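Local coordinates for uncharacterized protein (Vibrio parahaemolyticus M0605, PDB 3X0T) that is probably one component of a PirA-type pore-forming toxin, built on a jelly-roll fold and linked to virulence of this marine pathogen, at residues Y55-A69 with L82-V95. Sequence-based numbering, arbitrary orientation. Where two conformers were deposited one is given.
Sequences YQWGAPFMAGGWKVA and LQRPDNAFYHQRIV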
# COMPACT_ATOMS: atom_id res chain seq x y z
N TYR A 55 2.75 -4.91 1.33
CA TYR A 55 3.62 -4.04 2.12
C TYR A 55 5.04 -4.58 1.94
O TYR A 55 5.26 -5.73 2.27
CB TYR A 55 3.20 -4.04 3.59
CG TYR A 55 3.59 -2.81 4.31
CD1 TYR A 55 4.95 -2.52 4.60
CD2 TYR A 55 2.65 -1.84 4.66
CE1 TYR A 55 5.32 -1.32 5.20
CE2 TYR A 55 3.02 -0.64 5.24
CZ TYR A 55 4.35 -0.39 5.51
OH TYR A 55 4.68 0.82 6.08
N GLN A 56 5.94 -3.76 1.40
CA GLN A 56 7.30 -4.20 1.09
C GLN A 56 8.32 -3.36 1.83
O GLN A 56 8.02 -2.21 2.22
CB GLN A 56 7.55 -4.10 -0.40
CG GLN A 56 6.64 -5.02 -1.20
CD GLN A 56 6.97 -5.05 -2.67
OE1 GLN A 56 7.82 -4.28 -3.15
NE2 GLN A 56 6.30 -5.93 -3.41
N TRP A 57 9.52 -3.92 2.03
CA TRP A 57 10.58 -3.23 2.73
C TRP A 57 11.90 -3.46 2.05
O TRP A 57 12.06 -4.43 1.30
CB TRP A 57 10.62 -3.60 4.23
CG TRP A 57 11.10 -5.00 4.47
CD1 TRP A 57 10.37 -6.18 4.42
CD2 TRP A 57 12.44 -5.40 4.76
NE1 TRP A 57 11.17 -7.24 4.69
CE2 TRP A 57 12.45 -6.81 4.87
CE3 TRP A 57 13.67 -4.71 4.91
CZ2 TRP A 57 13.65 -7.53 5.09
CZ3 TRP A 57 14.83 -5.43 5.11
CH2 TRP A 57 14.81 -6.82 5.22
N GLY A 58 12.86 -2.59 2.34
CA GLY A 58 14.22 -2.75 1.79
C GLY A 58 15.24 -2.43 2.89
O GLY A 58 14.99 -1.62 3.81
N ALA A 59 16.38 -3.10 2.76
CA ALA A 59 17.54 -2.91 3.65
C ALA A 59 18.27 -1.61 3.26
O ALA A 59 18.02 -1.01 2.21
CB ALA A 59 18.47 -4.13 3.46
N PRO A 60 19.26 -1.20 4.06
CA PRO A 60 20.10 -0.07 3.66
C PRO A 60 20.64 -0.31 2.28
O PRO A 60 21.04 -1.46 1.87
CB PRO A 60 21.25 -0.06 4.70
CG PRO A 60 20.51 -0.58 5.95
CD PRO A 60 19.64 -1.74 5.38
N PHE A 61 20.64 0.74 1.46
CA PHE A 61 21.18 0.72 0.10
C PHE A 61 20.32 -0.17 -0.80
O PHE A 61 20.75 -0.45 -1.92
CB PHE A 61 22.68 0.30 -0.01
CG PHE A 61 23.48 1.12 0.98
CD1 PHE A 61 23.60 2.49 0.87
CD2 PHE A 61 24.02 0.48 2.11
CE1 PHE A 61 24.33 3.27 1.81
CE2 PHE A 61 24.71 1.28 3.05
CZ PHE A 61 24.83 2.62 2.90
N MET A 62 19.14 -0.58 -0.36
CA MET A 62 18.30 -1.49 -1.15
C MET A 62 19.05 -2.79 -1.52
O MET A 62 18.72 -3.42 -2.51
CB MET A 62 17.67 -0.77 -2.35
CG MET A 62 16.69 0.24 -1.95
SD MET A 62 15.24 -0.40 -1.05
CE MET A 62 14.61 -1.65 -2.22
N ALA A 63 19.97 -3.20 -0.66
CA ALA A 63 20.72 -4.44 -1.00
C ALA A 63 19.76 -5.61 -1.05
O ALA A 63 18.98 -5.82 -0.13
CB ALA A 63 21.73 -4.67 0.19
N GLY A 64 19.78 -6.33 -2.15
CA GLY A 64 18.88 -7.46 -2.40
C GLY A 64 17.46 -7.10 -2.81
O GLY A 64 16.66 -8.00 -2.98
N GLY A 65 17.19 -5.83 -3.03
CA GLY A 65 15.91 -5.39 -3.60
C GLY A 65 14.78 -5.43 -2.56
O GLY A 65 15.01 -5.56 -1.36
N TRP A 66 13.58 -5.26 -3.06
CA TRP A 66 12.39 -5.20 -2.18
C TRP A 66 12.05 -6.59 -1.64
O TRP A 66 12.18 -7.59 -2.37
CB TRP A 66 11.17 -4.69 -2.94
CG TRP A 66 11.28 -3.22 -3.26
CD1 TRP A 66 11.48 -2.65 -4.51
CD2 TRP A 66 11.14 -2.13 -2.35
NE1 TRP A 66 11.48 -1.27 -4.38
CE2 TRP A 66 11.29 -0.93 -3.07
CE3 TRP A 66 10.91 -2.07 -0.96
CZ2 TRP A 66 11.20 0.33 -2.45
CZ3 TRP A 66 10.86 -0.82 -0.35
CH2 TRP A 66 10.99 0.38 -1.10
N LYS A 67 11.56 -6.63 -0.41
CA LYS A 67 11.09 -7.87 0.22
C LYS A 67 9.66 -7.69 0.64
O LYS A 67 9.23 -6.58 0.94
CB LYS A 67 11.93 -8.19 1.48
CG LYS A 67 13.39 -8.45 1.22
CD LYS A 67 14.22 -7.14 1.54
CE LYS A 67 15.75 -7.36 1.52
NZ LYS A 67 16.29 -7.73 0.20
N VAL A 68 8.87 -8.76 0.66
CA VAL A 68 7.49 -8.73 1.01
C VAL A 68 7.27 -8.99 2.51
O VAL A 68 7.65 -10.06 3.00
CB VAL A 68 6.66 -9.71 0.15
CG1 VAL A 68 5.18 -9.64 0.56
CG2 VAL A 68 6.90 -9.50 -1.32
N ALA A 69 6.71 -8.01 3.21
CA ALA A 69 6.32 -8.19 4.62
C ALA A 69 4.88 -8.65 4.74
O ALA A 69 4.59 -9.39 5.70
CB ALA A 69 6.51 -6.90 5.41
N LEU A 82 -4.93 -2.72 5.30
CA LEU A 82 -3.56 -3.19 5.40
C LEU A 82 -2.89 -2.45 6.53
O LEU A 82 -2.54 -1.26 6.43
CB LEU A 82 -2.84 -2.89 4.07
CG LEU A 82 -1.36 -3.27 4.02
CD1 LEU A 82 -1.17 -4.74 4.30
CD2 LEU A 82 -0.75 -2.86 2.71
N GLN A 83 -2.71 -3.17 7.65
CA GLN A 83 -2.03 -2.55 8.80
C GLN A 83 -0.51 -2.63 8.58
O GLN A 83 0.01 -3.68 8.23
CB GLN A 83 -2.47 -3.37 10.05
CG GLN A 83 -1.83 -2.87 11.35
CD GLN A 83 -2.33 -1.47 11.79
OE1 GLN A 83 -3.39 -0.97 11.38
NE2 GLN A 83 -1.52 -0.86 12.65
N ARG A 84 0.17 -1.53 8.89
CA ARG A 84 1.61 -1.54 8.72
C ARG A 84 2.25 -2.57 9.63
O ARG A 84 1.74 -2.84 10.72
CB ARG A 84 2.16 -0.18 9.07
CG ARG A 84 1.99 0.13 10.54
CD ARG A 84 2.47 1.52 10.82
NE ARG A 84 2.30 1.84 12.25
CZ ARG A 84 2.27 3.08 12.75
NH1 ARG A 84 2.36 4.08 11.95
NH2 ARG A 84 2.18 3.29 14.08
N PRO A 85 3.40 -3.16 9.28
CA PRO A 85 4.16 -3.98 10.24
C PRO A 85 4.48 -3.17 11.48
O PRO A 85 4.68 -1.96 11.44
CB PRO A 85 5.42 -4.35 9.46
CG PRO A 85 5.00 -4.28 8.00
CD PRO A 85 4.09 -3.06 7.97
N ASP A 86 4.63 -3.83 12.63
CA ASP A 86 4.98 -3.08 13.84
C ASP A 86 6.47 -2.69 13.87
O ASP A 86 6.82 -1.76 14.65
CB ASP A 86 4.77 -4.02 15.08
CG ASP A 86 3.37 -4.35 15.41
OD1 ASP A 86 2.43 -3.58 15.04
OD2 ASP A 86 3.16 -5.37 16.12
N ASN A 87 7.32 -3.22 13.02
CA ASN A 87 8.76 -2.95 13.05
C ASN A 87 9.09 -1.79 12.05
O ASN A 87 8.32 -1.47 11.14
CB ASN A 87 9.64 -4.22 12.84
CG ASN A 87 9.26 -5.01 11.56
OD1 ASN A 87 8.10 -5.45 11.39
ND2 ASN A 87 10.34 -5.32 10.80
N ALA A 88 10.29 -1.22 12.23
CA ALA A 88 10.76 -0.03 11.55
C ALA A 88 11.69 -0.41 10.40
O ALA A 88 12.44 -1.42 10.50
CB ALA A 88 11.51 0.85 12.57
N PHE A 89 11.68 0.38 9.32
CA PHE A 89 12.43 0.08 8.13
C PHE A 89 13.23 1.25 7.68
O PHE A 89 12.88 2.43 7.94
CB PHE A 89 11.47 -0.31 6.99
CG PHE A 89 10.59 -1.50 7.31
CD1 PHE A 89 11.21 -2.78 7.43
CD2 PHE A 89 9.22 -1.38 7.48
CE1 PHE A 89 10.35 -3.89 7.68
CE2 PHE A 89 8.42 -2.49 7.72
CZ PHE A 89 8.98 -3.72 7.81
N TYR A 90 14.28 1.02 6.90
CA TYR A 90 15.01 2.05 6.18
C TYR A 90 14.31 2.45 4.90
O TYR A 90 14.37 3.62 4.50
CB TYR A 90 16.41 1.54 5.87
CG TYR A 90 17.27 1.40 7.10
CD1 TYR A 90 17.94 2.49 7.65
CD2 TYR A 90 17.39 0.18 7.75
CE1 TYR A 90 18.70 2.41 8.80
CE2 TYR A 90 18.18 0.08 8.91
CZ TYR A 90 18.82 1.18 9.41
OH TYR A 90 19.56 1.12 10.58
N HIS A 91 13.66 1.51 4.24
CA HIS A 91 12.90 1.70 3.01
C HIS A 91 11.64 0.90 3.10
O HIS A 91 11.70 -0.27 3.52
CB HIS A 91 13.69 1.32 1.76
CG HIS A 91 14.96 2.08 1.62
ND1 HIS A 91 15.01 3.38 1.15
CD2 HIS A 91 16.22 1.77 2.05
CE1 HIS A 91 16.24 3.82 1.26
NE2 HIS A 91 16.99 2.88 1.83
N GLN A 92 10.52 1.44 2.66
CA GLN A 92 9.26 0.70 2.65
C GLN A 92 8.36 1.30 1.60
O GLN A 92 8.47 2.48 1.25
CB GLN A 92 8.64 0.63 4.05
CG GLN A 92 8.27 2.03 4.63
CD GLN A 92 8.13 1.93 6.08
OE1 GLN A 92 7.20 1.23 6.60
NE2 GLN A 92 8.97 2.57 6.86
N ARG A 93 7.42 0.47 1.13
CA ARG A 93 6.45 0.95 0.17
C ARG A 93 5.22 0.06 0.22
O ARG A 93 5.30 -1.08 0.72
CB ARG A 93 7.03 0.99 -1.26
CG ARG A 93 7.35 -0.35 -1.90
CD ARG A 93 7.74 -0.20 -3.32
NE ARG A 93 8.03 -1.50 -3.90
CZ ARG A 93 8.18 -1.70 -5.22
NH1 ARG A 93 8.17 -0.68 -6.04
NH2 ARG A 93 8.26 -2.96 -5.65
N ILE A 94 4.14 0.53 -0.34
CA ILE A 94 2.95 -0.25 -0.57
C ILE A 94 2.73 -0.28 -2.06
O ILE A 94 2.71 0.80 -2.70
CB ILE A 94 1.71 0.31 0.19
CG1 ILE A 94 1.96 0.31 1.70
CG2 ILE A 94 0.49 -0.49 -0.16
CD1 ILE A 94 0.91 1.00 2.51
N VAL A 95 2.54 -1.46 -2.62
CA VAL A 95 2.24 -1.59 -4.04
C VAL A 95 0.89 -2.32 -4.21
O VAL A 95 0.51 -3.12 -3.37
CB VAL A 95 3.35 -2.35 -4.81
CG1 VAL A 95 4.63 -1.54 -4.85
CG2 VAL A 95 3.58 -3.74 -4.30
O HOH W 1 14.67 -1.74 6.50
O HOH W 2 19.76 3.27 2.50
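The guanidinium of Arg93 lies flat on one face of Trp66, with planes 6° apart and CZ 3.6 Å from the centroid of the five-membered ring. The Arg93 side chain, extended from CG to NE, lays its length along the indole, with CG over the six-membered ring. Met62 CE covers the opposite face of Trp66. The Gln56 side chain runs alongside that of Arg93. Its OE1 accepts from both NE and NH2 of Arg93, each at 2.9 Å, and lies in the guanidinium plane. This fixes the guanidinium's rotation; a salt bridge from NH1 to Glu25 adds to the hold. Strands 51-58 and 91-98 are antiparallel neighbours at the middle of one four-stranded sheet of the jelly roll. Gln56 N donates to Arg93 O at 2.8 Å, almost straight. On the face bearing Tyr55, Trp57 and Gln92, CG of Tyr55 turns away from its own N (chi1 -154°), which brings the ring against Pro85. Pro85 CD sits over the ring centre, 3.4 Å from the Tyr55 centroid. Tyr55 OH donates to Gln92 OE1 at 2.6 Å. Trp57 CB rests on one face of Phe89, 3.6 Å from the ring centroid. A water bridges Phe61 N and His91 NE2, while His91 ND1 bonds to His30.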